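Local coordinates for protein DNA polymerase III, beta subunit (Eubacterium rectale, PDB 3T0P) that probably forms a ring-shaped head-to-tail homodimer around DNA, tethering DNA polymerases and other proteins to their template and so giving them processivity, at residues 193-197 and 198-202; 137-140 and 141-145; 226-230 and 231-235; 327-330 and 331-334; 10-13 and 14-17. All coordinates share one frame; numbering follows the deposited sequence. Where two conformers were deposited one is given.

Interaction 1: residues 193-197 and 198-202; sequences VVVPG and KTLQE. With ACT (acetate ion), chain T.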
loop_
_atom_site.group_PDB
_atom_site.type_symbol
_atom_site.label_atom_id
_atom_site.label_comp_id
_atom_site.label_asym_id
_atom_site.label_seq_id
_atom_site.Cartn_x
_atom_site.Cartn_y
_atom_site.Cartn_z
ATOM N N VAL B 193 -13.773 19.439 -26.702
ATOM C CA VAL B 193 -14.655 18.920 -25.650
ATOM C C VAL B 193 -13.942 18.882 -24.294
ATOM O O VAL B 193 -12.707 18.856 -24.230
ATOM C CB VAL B 193 -15.234 17.523 -25.994
ATOM C CG1 VAL B 193 -16.089 17.573 -27.259
ATOM C CG2 VAL B 193 -14.143 16.448 -26.086
ATOM N N VAL B 194 -14.729 18.845 -23.214
ATOM C CA VAL B 194 -14.201 18.779 -21.862
ATOM C C VAL B 194 -14.697 17.457 -21.244
ATOM O O VAL B 194 -15.903 17.255 -21.045
ATOM C CB VAL B 194 -14.548 20.025 -21.004
ATOM C CG1 VAL B 194 -13.866 19.960 -19.636
ATOM C CG2 VAL B 194 -14.163 21.314 -21.723
ATOM N N VAL B 195 -13.743 16.558 -20.999
ATOM C CA VAL B 195 -13.957 15.229 -20.450
ATOM C C VAL B 195 -13.846 15.300 -18.917
ATOM O O VAL B 195 -12.829 15.792 -18.431
ATOM C CB VAL B 195 -12.956 14.177 -21.038
ATOM C CG1 VAL B 195 -13.306 12.765 -20.569
ATOM C CG2 VAL B 195 -12.903 14.251 -22.575
ATOM N N PRO B 196 -14.834 14.761 -18.152
ATOM C CA PRO B 196 -14.720 14.770 -16.683
ATOM C C PRO B 196 -13.426 14.114 -16.190
ATOM O O PRO B 196 -12.954 13.159 -16.808
ATOM C CB PRO B 196 -15.941 13.952 -16.231
ATOM C CG PRO B 196 -16.920 14.101 -17.350
ATOM C CD PRO B 196 -16.098 14.128 -18.589
ATOM N N GLY B 197 -12.854 14.660 -15.115
ATOM C CA GLY B 197 -11.621 14.168 -14.514
ATOM C C GLY B 197 -11.740 12.737 -14.056
ATOM O O GLY B 197 -10.854 11.923 -14.338
ATOM N N LYS B 198 -12.873 12.408 -13.397
ATOM C CA LYS B 198 -13.144 11.048 -12.923
ATOM C C LYS B 198 -13.103 10.017 -14.082
ATOM O O LYS B 198 -12.616 8.923 -13.881
ATOM C CB LYS B 198 -14.490 10.987 -12.202
ATOM C CG LYS B 198 -14.721 9.670 -11.440
ATOM C CD LYS B 198 -16.049 9.675 -10.638
ATOM C CE LYS B 198 -17.329 9.758 -11.474
ATOM N NZ LYS B 198 -17.504 8.599 -12.399
ATOM N N THR B 199 -13.599 10.372 -15.281
ATOM C CA THR B 199 -13.591 9.468 -16.442
ATOM C C THR B 199 -12.174 9.071 -16.816
ATOM O O THR B 199 -11.902 7.900 -17.025
ATOM C CB THR B 199 -14.286 10.132 -17.617
ATOM O OG1 THR B 199 -15.668 10.230 -17.287
ATOM C CG2 THR B 199 -14.074 9.370 -18.933
ATOM N N LEU B 200 -11.294 10.059 -16.900
ATOM C CA LEU B 200 -9.882 9.907 -17.221
ATOM C C LEU B 200 -9.145 9.176 -16.130
ATOM O O LEU B 200 -8.336 8.315 -16.460
ATOM C CB LEU B 200 -9.248 11.269 -17.513
ATOM C CG LEU B 200 -9.910 12.009 -18.689
ATOM C CD1 LEU B 200 -9.310 13.364 -18.848
ATOM C CD2 LEU B 200 -9.807 11.217 -19.997
ATOM N N GLN B 201 -9.461 9.437 -14.850
ATOM C CA GLN B 201 -8.827 8.714 -13.734
ATOM C C GLN B 201 -9.218 7.233 -13.752
ATOM O O GLN B 201 -8.348 6.376 -13.619
ATOM C CB GLN B 201 -9.222 9.322 -12.385
ATOM C CG GLN B 201 -8.525 10.623 -12.057
ATOM C CD GLN B 201 -9.181 11.363 -10.907
ATOM O OE1 GLN B 201 -10.366 11.171 -10.578
ATOM N NE2 GLN B 201 -8.438 12.281 -10.299
ATOM N N GLU B 202 -10.509 6.930 -13.974
ATOM C CA GLU B 202 -10.991 5.540 -13.996
ATOM C C GLU B 202 -10.480 4.778 -15.223
ATOM O O GLU B 202 -10.152 3.595 -15.113
ATOM C CB GLU B 202 -12.527 5.491 -13.930
ATOM C CG GLU B 202 -13.101 6.049 -12.627
ATOM C CD GLU B 202 -12.447 5.564 -11.342
ATOM O OE1 GLU B 202 -12.251 4.336 -11.202
ATOM O OE2 GLU B 202 -12.101 6.413 -10.491
HETATM C C ACT T . -16.826 6.082 -10.208
HETATM O O ACT T . -16.153 5.324 -9.527
HETATM O OXT ACT T . -16.440 6.370 -11.336
HETATM C CH3 ACT T . -18.082 6.670 -9.602
#

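Interaction 2: residues 137-140 and 141-145; sequences EVIR and QTIFS. With EDO (1,2-ethanediol), chain C.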
loop_
_atom_site.group_PDB
_atom_site.type_symbol
_atom_site.label_atom_id
_atom_site.label_comp_id
_atom_site.label_asym_id
_atom_site.label_seq_id
_atom_site.Cartn_x
_atom_site.Cartn_y
_atom_site.Cartn_z
ATOM N N GLU B 137 -0.483 7.810 -21.015
ATOM C CA GLU B 137 0.587 8.772 -20.735
ATOM C C GLU B 137 0.106 10.206 -20.761
ATOM O O GLU B 137 0.527 10.972 -19.905
ATOM C CB GLU B 137 1.755 8.614 -21.713
ATOM C CG GLU B 137 2.728 7.512 -21.319
ATOM C CD GLU B 137 3.645 7.825 -20.145
ATOM O OE1 GLU B 137 4.643 8.561 -20.345
ATOM O OE2 GLU B 137 3.377 7.315 -19.032
ATOM N N VAL B 138 -0.746 10.591 -21.719
ATOM C CA VAL B 138 -1.210 11.970 -21.778
ATOM C C VAL B 138 -2.100 12.290 -20.552
ATOM O O VAL B 138 -2.056 13.421 -20.078
ATOM C CB VAL B 138 -1.858 12.371 -23.133
ATOM C CG1 VAL B 138 -3.303 11.885 -23.281
ATOM C CG2 VAL B 138 -1.781 13.865 -23.329
ATOM N N ILE B 139 -2.842 11.307 -20.008
ATOM C CA ILE B 139 -3.661 11.532 -18.814
ATOM C C ILE B 139 -2.696 11.700 -17.617
ATOM O O ILE B 139 -2.865 12.614 -16.809
ATOM C CB ILE B 139 -4.682 10.371 -18.579
ATOM C CG1 ILE B 139 -5.761 10.305 -19.687
ATOM C CG2 ILE B 139 -5.320 10.450 -17.182
ATOM C CD1 ILE B 139 -6.574 8.883 -19.711
ATOM N N ARG B 140 -1.686 10.826 -17.511
ATOM C CA ARG B 140 -0.733 10.901 -16.395
ATOM C C ARG B 140 -0.031 12.286 -16.381
ATOM O O ARG B 140 0.130 12.886 -15.325
ATOM C CB ARG B 140 0.301 9.774 -16.489
ATOM C CG ARG B 140 1.202 9.635 -15.258
ATOM C CD ARG B 140 2.215 8.504 -15.412
ATOM N NE ARG B 140 3.132 8.722 -16.532
ATOM C CZ ARG B 140 4.278 9.399 -16.446
ATOM N NH1 ARG B 140 4.671 9.914 -15.281
ATOM N NH2 ARG B 140 5.048 9.546 -17.514
ATOM N N GLN B 141 0.281 12.795 -17.563
ATOM C CA GLN B 141 0.991 14.046 -17.807
ATOM C C GLN B 141 0.154 15.303 -17.592
ATOM O O GLN B 141 0.727 16.403 -17.638
ATOM C CB GLN B 141 1.534 14.053 -19.237
ATOM C CG GLN B 141 2.718 13.114 -19.420
ATOM C CD GLN B 141 3.018 12.848 -20.869
ATOM O OE1 GLN B 141 2.231 13.149 -21.782
ATOM N NE2 GLN B 141 4.171 12.272 -21.117
ATOM N N THR B 142 -1.171 15.163 -17.328
ATOM C CA THR B 142 -2.045 16.330 -17.173
ATOM C C THR B 142 -3.076 16.236 -16.044
ATOM O O THR B 142 -3.531 17.279 -15.573
ATOM C CB THR B 142 -2.841 16.601 -18.493
ATOM O OG1 THR B 142 -3.612 15.446 -18.823
ATOM C CG2 THR B 142 -1.962 16.964 -19.659
ATOM N N ILE B 143 -3.517 15.036 -15.678
ATOM C CA ILE B 143 -4.614 14.829 -14.713
ATOM C C ILE B 143 -4.397 15.475 -13.328
ATOM O O ILE B 143 -5.377 15.859 -12.683
ATOM C CB ILE B 143 -4.993 13.326 -14.574
ATOM C CG1 ILE B 143 -6.475 13.141 -14.161
ATOM C CG2 ILE B 143 -4.035 12.539 -13.648
ATOM C CD1 ILE B 143 -7.468 13.641 -15.139
ATOM N N PHE B 144 -3.141 15.613 -12.886
ATOM C CA PHE B 144 -2.813 16.148 -11.571
ATOM C C PHE B 144 -3.228 17.609 -11.379
ATOM O O PHE B 144 -3.275 18.046 -10.233
ATOM C CB PHE B 144 -1.306 16.013 -11.316
ATOM C CG PHE B 144 -0.455 16.816 -12.261
ATOM C CD1 PHE B 144 -0.240 18.171 -12.046
ATOM C CD2 PHE B 144 0.108 16.226 -13.385
ATOM C CE1 PHE B 144 0.512 18.929 -12.942
ATOM C CE2 PHE B 144 0.854 16.990 -14.285
ATOM C CZ PHE B 144 1.077 18.326 -14.039
ATOM N N SER B 145 -3.464 18.385 -12.467
ATOM C CA SER B 145 -3.759 19.806 -12.288
ATOM C C SER B 145 -5.214 20.194 -12.589
ATOM O O SER B 145 -5.493 21.363 -12.813
ATOM C CB SER B 145 -2.785 20.682 -13.068
ATOM O OG SER B 145 -2.650 20.254 -14.403
HETATM C C1 EDO C . 3.017 10.376 -10.050
HETATM O O1 EDO C . 4.277 9.818 -9.650
HETATM C C2 EDO C . 3.097 10.945 -11.467
HETATM O O2 EDO C . 3.563 9.950 -12.394
#

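Interaction 3: residues 226-230 and 231-235; sequences FEFEN and TTVVS. With EDO (1,2-ethanediol), chain X.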
loop_
_atom_site.group_PDB
_atom_site.type_symbol
_atom_site.label_atom_id
_atom_site.label_comp_id
_atom_site.label_asym_id
_atom_site.label_seq_id
_atom_site.Cartn_x
_atom_site.Cartn_y
_atom_site.Cartn_z
ATOM N N PHE B 226 -14.754 5.413 -25.580
ATOM C CA PHE B 226 -13.446 4.783 -25.680
ATOM C C PHE B 226 -13.653 3.304 -25.875
ATOM O O PHE B 226 -14.349 2.698 -25.073
ATOM C CB PHE B 226 -12.614 5.004 -24.398
ATOM C CG PHE B 226 -12.360 6.432 -24.015
ATOM C CD1 PHE B 226 -13.277 7.134 -23.236
ATOM C CD2 PHE B 226 -11.176 7.062 -24.374
ATOM C CE1 PHE B 226 -13.030 8.455 -22.869
ATOM C CE2 PHE B 226 -10.932 8.375 -23.999
ATOM C CZ PHE B 226 -11.867 9.065 -23.259
ATOM N N GLU B 227 -13.078 2.717 -26.932
ATOM C CA GLU B 227 -13.136 1.268 -27.151
ATOM C C GLU B 227 -11.739 0.701 -27.166
ATOM O O GLU B 227 -10.869 1.246 -27.820
ATOM C CB GLU B 227 -13.832 0.872 -28.452
ATOM C CG GLU B 227 -15.095 1.614 -28.800
ATOM C CD GLU B 227 -15.733 0.942 -29.995
ATOM O OE1 GLU B 227 -15.033 0.769 -31.018
ATOM O OE2 GLU B 227 -16.874 0.453 -29.854
ATOM N N PHE B 228 -11.534 -0.382 -26.458
ATOM C CA PHE B 228 -10.264 -1.078 -26.369
ATOM C C PHE B 228 -10.551 -2.485 -25.903
ATOM O O PHE B 228 -11.373 -2.671 -25.005
ATOM C CB PHE B 228 -9.264 -0.340 -25.439
ATOM C CG PHE B 228 -9.715 -0.182 -24.011
ATOM C CD1 PHE B 228 -10.651 0.789 -23.661
ATOM C CD2 PHE B 228 -9.232 -1.029 -23.014
ATOM C CE1 PHE B 228 -11.093 0.916 -22.338
ATOM C CE2 PHE B 228 -9.662 -0.890 -21.684
ATOM C CZ PHE B 228 -10.581 0.089 -21.352
ATOM N N GLU B 229 -9.905 -3.473 -26.553
ATOM C CA GLU B 229 -10.023 -4.915 -26.293
ATOM C C GLU B 229 -11.513 -5.297 -26.342
ATOM O O GLU B 229 -12.113 -5.089 -27.390
ATOM C CB GLU B 229 -9.313 -5.309 -24.978
ATOM C CG GLU B 229 -7.885 -4.786 -24.913
ATOM C CD GLU B 229 -7.130 -4.939 -23.601
ATOM O OE1 GLU B 229 -7.768 -5.057 -22.525
ATOM O OE2 GLU B 229 -5.878 -4.877 -23.653
ATOM N N ASN B 230 -12.134 -5.738 -25.238
ATOM C CA ASN B 230 -13.559 -6.104 -25.268
ATOM C C ASN B 230 -14.400 -5.176 -24.397
ATOM O O ASN B 230 -15.493 -5.558 -23.956
ATOM C CB ASN B 230 -13.735 -7.566 -24.828
ATOM C CG ASN B 230 -13.400 -8.532 -25.930
ATOM O OD1 ASN B 230 -14.164 -8.703 -26.899
ATOM N ND2 ASN B 230 -12.209 -9.118 -25.838
ATOM N N THR B 231 -13.895 -3.944 -24.189
ATOM C CA THR B 231 -14.470 -2.934 -23.313
ATOM C C THR B 231 -14.866 -1.671 -24.051
ATOM O O THR B 231 -14.207 -1.250 -24.994
ATOM C CB THR B 231 -13.432 -2.623 -22.216
ATOM O OG1 THR B 231 -13.170 -3.843 -21.530
ATOM C CG2 THR B 231 -13.904 -1.593 -21.199
ATOM N N THR B 232 -15.966 -1.073 -23.593
ATOM C CA THR B 232 -16.513 0.197 -24.054
ATOM C C THR B 232 -16.716 1.064 -22.828
ATOM O O THR B 232 -17.348 0.654 -21.857
ATOM C CB THR B 232 -17.803 0.000 -24.861
ATOM O OG1 THR B 232 -17.532 -0.897 -25.930
ATOM C CG2 THR B 232 -18.317 1.296 -25.459
ATOM N N VAL B 233 -16.138 2.240 -22.861
ATOM C CA VAL B 233 -16.278 3.243 -21.830
ATOM C C VAL B 233 -17.046 4.363 -22.457
ATOM O O VAL B 233 -16.680 4.811 -23.553
ATOM C CB VAL B 233 -14.922 3.692 -21.255
ATOM C CG1 VAL B 233 -15.105 4.868 -20.316
ATOM C CG2 VAL B 233 -14.219 2.542 -20.537
ATOM N N VAL B 234 -18.161 4.768 -21.813
ATOM C CA VAL B 234 -18.995 5.879 -22.267
ATOM C C VAL B 234 -19.082 6.945 -21.167
ATOM O O VAL B 234 -19.369 6.630 -20.019
ATOM C CB VAL B 234 -20.385 5.403 -22.720
ATOM C CG1 VAL B 234 -21.212 6.583 -23.253
ATOM C CG2 VAL B 234 -20.263 4.309 -23.776
ATOM N N SER B 235 -18.828 8.198 -21.517
ATOM C CA SER B 235 -18.869 9.271 -20.538
ATOM C C SER B 235 -19.575 10.476 -21.068
ATOM O O SER B 235 -19.431 10.821 -22.243
ATOM C CB SER B 235 -17.455 9.652 -20.109
ATOM O OG SER B 235 -17.406 10.780 -19.248
HETATM C C1 EDO X . -18.038 -4.440 -27.054
HETATM O O1 EDO X . -16.816 -3.919 -26.500
HETATM C C2 EDO X . -19.251 -3.931 -26.277
HETATM O O2 EDO X . -18.974 -3.933 -24.871
HETATM O O HOH W 1 -11.131 -5.629 -22.186
#

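Interaction 4: residues 327-330 and 331-334; sequences DALR and VIDE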
loop_
_atom_site.group_PDB
_atom_site.type_symbol
_atom_site.label_atom_id
_atom_site.label_comp_id
_atom_site.label_asym_id
_atom_site.label_seq_id
_atom_site.Cartn_x
_atom_site.Cartn_y
_atom_site.Cartn_z
ATOM N N ASP B 327 4.624 18.060 -9.092
ATOM C CA ASP B 327 3.620 17.413 -9.970
ATOM C C ASP B 327 4.040 17.447 -11.430
ATOM O O ASP B 327 3.995 16.412 -12.073
ATOM C CB ASP B 327 2.245 18.089 -9.860
ATOM C CG ASP B 327 1.496 17.906 -8.571
ATOM O OD1 ASP B 327 1.968 17.111 -7.711
ATOM O OD2 ASP B 327 0.441 18.580 -8.398
ATOM N N ALA B 328 4.508 18.627 -11.935
ATOM C CA ALA B 328 4.899 18.745 -13.335
ATOM C C ALA B 328 6.219 18.045 -13.620
ATOM O O ALA B 328 6.318 17.364 -14.630
ATOM C CB ALA B 328 4.982 20.217 -13.751
ATOM N N LEU B 329 7.233 18.204 -12.758
ATOM C CA LEU B 329 8.539 17.587 -12.992
ATOM C C LEU B 329 8.456 16.058 -12.955
ATOM O O LEU B 329 9.151 15.426 -13.741
ATOM C CB LEU B 329 9.603 18.109 -12.030
ATOM C CG LEU B 329 9.979 19.579 -12.184
ATOM C CD1 LEU B 329 10.780 20.067 -10.977
ATOM C CD2 LEU B 329 10.713 19.846 -13.500
ATOM N N ARG B 330 7.592 15.475 -12.113
ATOM C CA ARG B 330 7.355 14.013 -12.035
ATOM C C ARG B 330 6.880 13.402 -13.359
ATOM O O ARG B 330 7.008 12.194 -13.570
ATOM C CB ARG B 330 6.291 13.691 -10.982
ATOM C CG ARG B 330 6.852 13.571 -9.579
ATOM C CD ARG B 330 5.772 13.122 -8.631
ATOM N NE ARG B 330 6.244 13.109 -7.252
ATOM C CZ ARG B 330 5.449 13.186 -6.194
ATOM N NH1 ARG B 330 4.131 13.290 -6.350
ATOM N NH2 ARG B 330 5.962 13.177 -4.971
ATOM N N VAL B 331 6.294 14.228 -14.251
ATOM C CA VAL B 331 5.729 13.704 -15.507
ATOM C C VAL B 331 6.513 14.176 -16.711
ATOM O O VAL B 331 6.065 13.961 -17.837
ATOM C CB VAL B 331 4.215 13.994 -15.642
ATOM C CG1 VAL B 331 3.455 13.365 -14.478
ATOM C CG2 VAL B 331 3.920 15.489 -15.740
ATOM N N ILE B 332 7.704 14.778 -16.481
ATOM C CA ILE B 332 8.587 15.224 -17.558
ATOM C C ILE B 332 9.730 14.231 -17.628
ATOM O O ILE B 332 10.455 14.050 -16.645
ATOM C CB ILE B 332 9.065 16.703 -17.397
ATOM C CG1 ILE B 332 7.868 17.671 -17.508
ATOM C CG2 ILE B 332 10.155 17.038 -18.408
ATOM C CD1 ILE B 332 8.167 19.129 -17.005
ATOM N N ASP B 333 9.875 13.578 -18.792
ATOM C CA ASP B 333 10.878 12.530 -19.011
ATOM C C ASP B 333 12.224 13.068 -19.419
ATOM O O ASP B 333 13.236 12.410 -19.180
ATOM C CB ASP B 333 10.378 11.542 -20.066
ATOM C CG ASP B 333 9.142 10.755 -19.629
ATOM O OD1 ASP B 333 8.995 10.498 -18.404
ATOM O OD2 ASP B 333 8.305 10.425 -20.509
ATOM N N GLU B 334 12.243 14.264 -20.011
ATOM C CA GLU B 334 13.433 14.952 -20.490
ATOM C C GLU B 334 14.512 15.112 -19.402
ATOM O O GLU B 334 14.188 15.302 -18.233
ATOM C CB GLU B 334 13.028 16.318 -21.050
ATOM C CG GLU B 334 12.475 16.242 -22.469
ATOM C CD GLU B 334 11.062 15.739 -22.709
ATOM O OE1 GLU B 334 10.318 15.512 -21.727
ATOM O OE2 GLU B 334 10.687 15.604 -23.897
HETATM O O HOH W 2 8.061 10.768 -15.877
#

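Interaction 5: residues 10-13 and 14-17; sequences NLLK and GVNI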
loop_
_atom_site.group_PDB
_atom_site.type_symbol
_atom_site.label_atom_id
_atom_site.label_comp_id
_atom_site.label_asym_id
_atom_site.label_seq_id
_atom_site.Cartn_x
_atom_site.Cartn_y
_atom_site.Cartn_z
ATOM N N ASN B 10 -12.090 -15.048 -17.046
ATOM C CA ASN B 10 -12.773 -14.111 -17.924
ATOM C C ASN B 10 -13.751 -13.276 -17.133
ATOM O O ASN B 10 -13.856 -12.080 -17.353
ATOM C CB ASN B 10 -13.480 -14.883 -19.046
ATOM C CG ASN B 10 -12.534 -15.370 -20.107
ATOM O OD1 ASN B 10 -11.455 -14.818 -20.295
ATOM N ND2 ASN B 10 -12.953 -16.332 -20.898
ATOM N N LEU B 11 -14.432 -13.907 -16.168
ATOM C CA LEU B 11 -15.416 -13.237 -15.334
ATOM C C LEU B 11 -14.705 -12.273 -14.410
ATOM O O LEU B 11 -15.179 -11.160 -14.249
ATOM C CB LEU B 11 -16.224 -14.301 -14.572
ATOM C CG LEU B 11 -17.518 -13.916 -13.866
ATOM C CD1 LEU B 11 -18.515 -13.207 -14.816
ATOM C CD2 LEU B 11 -18.161 -15.167 -13.288
ATOM N N LEU B 12 -13.517 -12.661 -13.888
ATOM C CA LEU B 12 -12.734 -11.817 -13.002
ATOM C C LEU B 12 -12.205 -10.593 -13.738
ATOM O O LEU B 12 -12.313 -9.481 -13.222
ATOM C CB LEU B 12 -11.584 -12.593 -12.319
ATOM C CG LEU B 12 -10.674 -11.772 -11.408
ATOM C CD1 LEU B 12 -11.474 -11.091 -10.286
ATOM C CD2 LEU B 12 -9.534 -12.628 -10.833
ATOM N N LYS B 13 -11.620 -10.786 -14.919
ATOM C CA LYS B 13 -11.125 -9.653 -15.691
ATOM C C LYS B 13 -12.285 -8.666 -15.946
ATOM O O LYS B 13 -12.107 -7.480 -15.751
ATOM C CB LYS B 13 -10.482 -10.122 -17.021
ATOM C CG LYS B 13 -9.896 -8.991 -17.848
ATOM C CD LYS B 13 -9.186 -9.497 -19.083
ATOM C CE LYS B 13 -8.355 -8.404 -19.719
ATOM N NZ LYS B 13 -7.642 -8.897 -20.927
ATOM N N GLY B 14 -13.464 -9.179 -16.280
ATOM C CA GLY B 14 -14.631 -8.352 -16.554
ATOM C C GLY B 14 -15.149 -7.553 -15.376
ATOM O O GLY B 14 -15.438 -6.358 -15.531
ATOM N N VAL B 15 -15.302 -8.209 -14.191
ATOM C CA VAL B 15 -15.815 -7.510 -12.998
ATOM C C VAL B 15 -14.802 -6.453 -12.552
ATOM O O VAL B 15 -15.214 -5.392 -12.108
ATOM C CB VAL B 15 -16.261 -8.424 -11.811
ATOM C CG1 VAL B 15 -17.185 -9.543 -12.280
ATOM C CG2 VAL B 15 -15.074 -8.981 -11.026
ATOM N N ASN B 16 -13.497 -6.727 -12.712
ATOM C CA ASN B 16 -12.419 -5.804 -12.379
ATOM C C ASN B 16 -12.411 -4.581 -13.295
ATOM O O ASN B 16 -11.943 -3.532 -12.891
ATOM C CB ASN B 16 -11.077 -6.508 -12.449
ATOM C CG ASN B 16 -10.736 -7.325 -11.232
ATOM O OD1 ASN B 16 -11.395 -7.262 -10.186
ATOM N ND2 ASN B 16 -9.674 -8.106 -11.333
ATOM N N ILE B 17 -12.914 -4.709 -14.512
ATOM C CA ILE B 17 -12.982 -3.587 -15.439
ATOM C C ILE B 17 -14.215 -2.717 -15.123
ATOM O O ILE B 17 -14.063 -1.524 -14.902
ATOM C CB ILE B 17 -12.944 -4.085 -16.911
ATOM C CG1 ILE B 17 -11.506 -4.595 -17.258
ATOM C CG2 ILE B 17 -13.386 -2.971 -17.873
ATOM C CD1 ILE B 17 -11.407 -5.398 -18.535
#

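Interaction 1: residues 193-197 and 198-202
The chain turns from strand 193-196 into the helical segment 198-202 at P196 and G197, the two axes standing 61° apart with a closest approach of 6.8 Å. P196 holds the N-cap position. Its O takes a weak, bent bond from T199 N at 3.2 Å. The first firm helical bond follows one residue later, Q201 N to G197 O at 2.9 Å, and it is fairly straight at 158° about the hydrogen.

Among the side chains, V195 reaches forward along the chain. Its CG1, turned opposite the backbone N (chi1 -173°), meets T199 CG2 at 3.8 Å and L200 CD2 at 3.9 Å. V195 crosses both side chains at about a right angle, and its CG1 alone touches both helix residues. T199 OG1 passes 3.9 Å from P196 CB, but its polar partner is S235 OG. K198 leaves this apolar corner: its chain bends at its last two torsions, and NZ donates to OXT of an acetate at 2.7 Å while also forming a salt bridge with D49. The acetate probably comes from the crystallisation liquor.

In the central domain, V195 and L200 both pack on F160 of strand 157-163, the sheet neighbour of this strand. K198, T199 and E202 rest on L52 of strand 52-58, which approaches from the N-terminal part of the chain.

Interaction 2: residues 137-140 and 141-145
Q141 lays its aliphatic stem over the carbonyl oxygen of E137, with Q141 CG 3.1 Å from E137 O, while Q141 N donates to the same oxygen at 3.0 Å. Helix 132-140 of the central domain here leads into the segment that runs on to strand 157-163. I139 O accepts two bonds. I143 N comes nearly along the C=O axis at 2.8 Å, whereas T142 N approaches from above the carbonyl plane at 3.1 Å. On the apolar side, I139 and I143 lie side by side, I139 CG2 touching I143 CB.

R140 grips the E137 carboxylate side-on. NE bonds OE2 at 2.9 Å from above the carboxylate plane, and NH2 bonds OE1 at 3.0 Å on its syn side. CG lies opposite the backbone N (chi1 -171°) and the chain bends at chi3, which folds the guanidinium back along the helix toward E137. Its remaining NH1 donates to O2 of a 1,2-ethanediol, probably from the crystallisation liquor. With a methionine in place of R140, the E137 carboxylate would probably lose its charge partner and be freer to turn, the more so as D333 brings a like charge near.

V331 of the C-terminal domain packs against R140 and F144. The F144 ring turns its edge to the backbone here, CD2 lying 3.9 Å from R140 O, near the ring plane.

Interaction 3: residues 226-230 and 231-235
Backbone hydrogen bonds join F226 to V233 and F228 to T231 as antiparallel hydrogen-bonded pairs. F226 N to V233 O and V233 N to F226 O both measure 2.9 Å and lie in the carbonyl planes. Nearer the turn, T231 N to F228 O is 2.9 Å and the return bond, F228 N to T231 O, is longer at 3.2 Å. E227 and T232 form the non-hydrogen-bonded pair between them, flanked by CA-H...O contacts from T232 CA to F226 O and E227 CA to T231 O.

Apolar contacts gather on the face of F226, F228, T231 and V233. T231 CB stands over the F228 ring in a CH-pi contact, 4.2 Å from the centroid and 17° off the normal, while V233 CG2 meets the ring edge at CE1.

Among polar side chains, T231 OG1 bonds T56 OG1 of strand 52-58 and a water that N230 N also reaches.

The paired strands form a beta hairpin with a two-residue loop, E229 and N230, closed by a type II' turn.

Interaction 4: residues 327-330 and 331-334
V331 folds back over the end of helix 322-329, and its side chain can be followed atom by atom. CB sits 3.6 Å from R330 C. CG1, opposite the carbonyl carbon of V331, comes 3.8 Å from R330 O. CG2 lies between the backbone N and carbonyl carbon of V331, which brings it to A328 O at 3.2 Å and D327 O at 3.8 Å. The two methyls thus divide their contacts, CG2 meeting the carbonyls of D327 and A328 while CG1 lies by R330.

The backbone closes in the same place. V331 N donates to A328 O at 3.2 Å, and I332 N to L329 O at the same length, each from well above the carbonyl plane. The second bond belongs to the type I turn from L329 to I332. I332 CG1 also approaches A328 O, at 3.3 Å. Cutting V331 back to an alanine removes both methyls and would probably open a gap beside F144, R140 and Y359, leaving A328 O less shielded.

At the outer edge, a water donates to R330 O and to D333 OD1, joining the turn to the next acidic side chain. Two carbonyls of this turn are therefore treated differently: A328 O receives V331 N amid aliphatic carbon, and R330 O takes a water.

Interaction 5: residues 10-13 and 14-17
V15 N donates to L11 O at 3.0 Å, with an angle of 161° at the hydrogen, and V15 CG1 settles against the same oxygen at 3.2 Å. The bonds on either side in the sequence follow suit: G14 N reaches N10 O at 3.1 Å, and N16 N reaches L12 O at 3.0 Å. The bond from I17 N to K13 O is weak, bent to 130°.

L12 and N16 carry the closest side-chain meeting. L12 CG stands opposite its own backbone N (chi1 178°), sending CD1 along the helix to within 3.6 Å of N16 ND2 as the two side chains cross at a slant. The N16 amide is thus flanked by a methyl, while its OD1 accepts a bond from R80 NH2 on helix 72-81. L12 CD1 also comes within 4.2 Å of V15 CG2. K13 and I17 run alongside each other and point the same way, K13 CG lying 4.0 Å from I17 CD1.

L11, L12 and V15 turn to helix 72-81, with L11 also on V87 and I89 of strand 86-91. The i to i+4 bonds define an alpha-helix, here one of a helix pair packed beside a beta sheet, the build of each domain in the beta subunit family.

From the N terminus the order is interaction 5, 2, 1, 3 and 4. Each is a local contact with no residue between its segments, so none closes a long loop, and none nests within or crosses another. Their ties come from the fold. Interaction 5, in the N-terminal domain, reaches interaction 3 of the central domain where I17 CG2 packs on T231 CG2. Interactions 2, 1 and 3 share the central domain: I139 and I143 pack on L200, and T199 OG1 probably bonds S235 OG. Interaction 2 then meets interaction 4 of the C-terminal domain through F144 against D327 and R140 against V331. Interactions 4 and 5 lie farthest apart, their centres about 33 Å from each other.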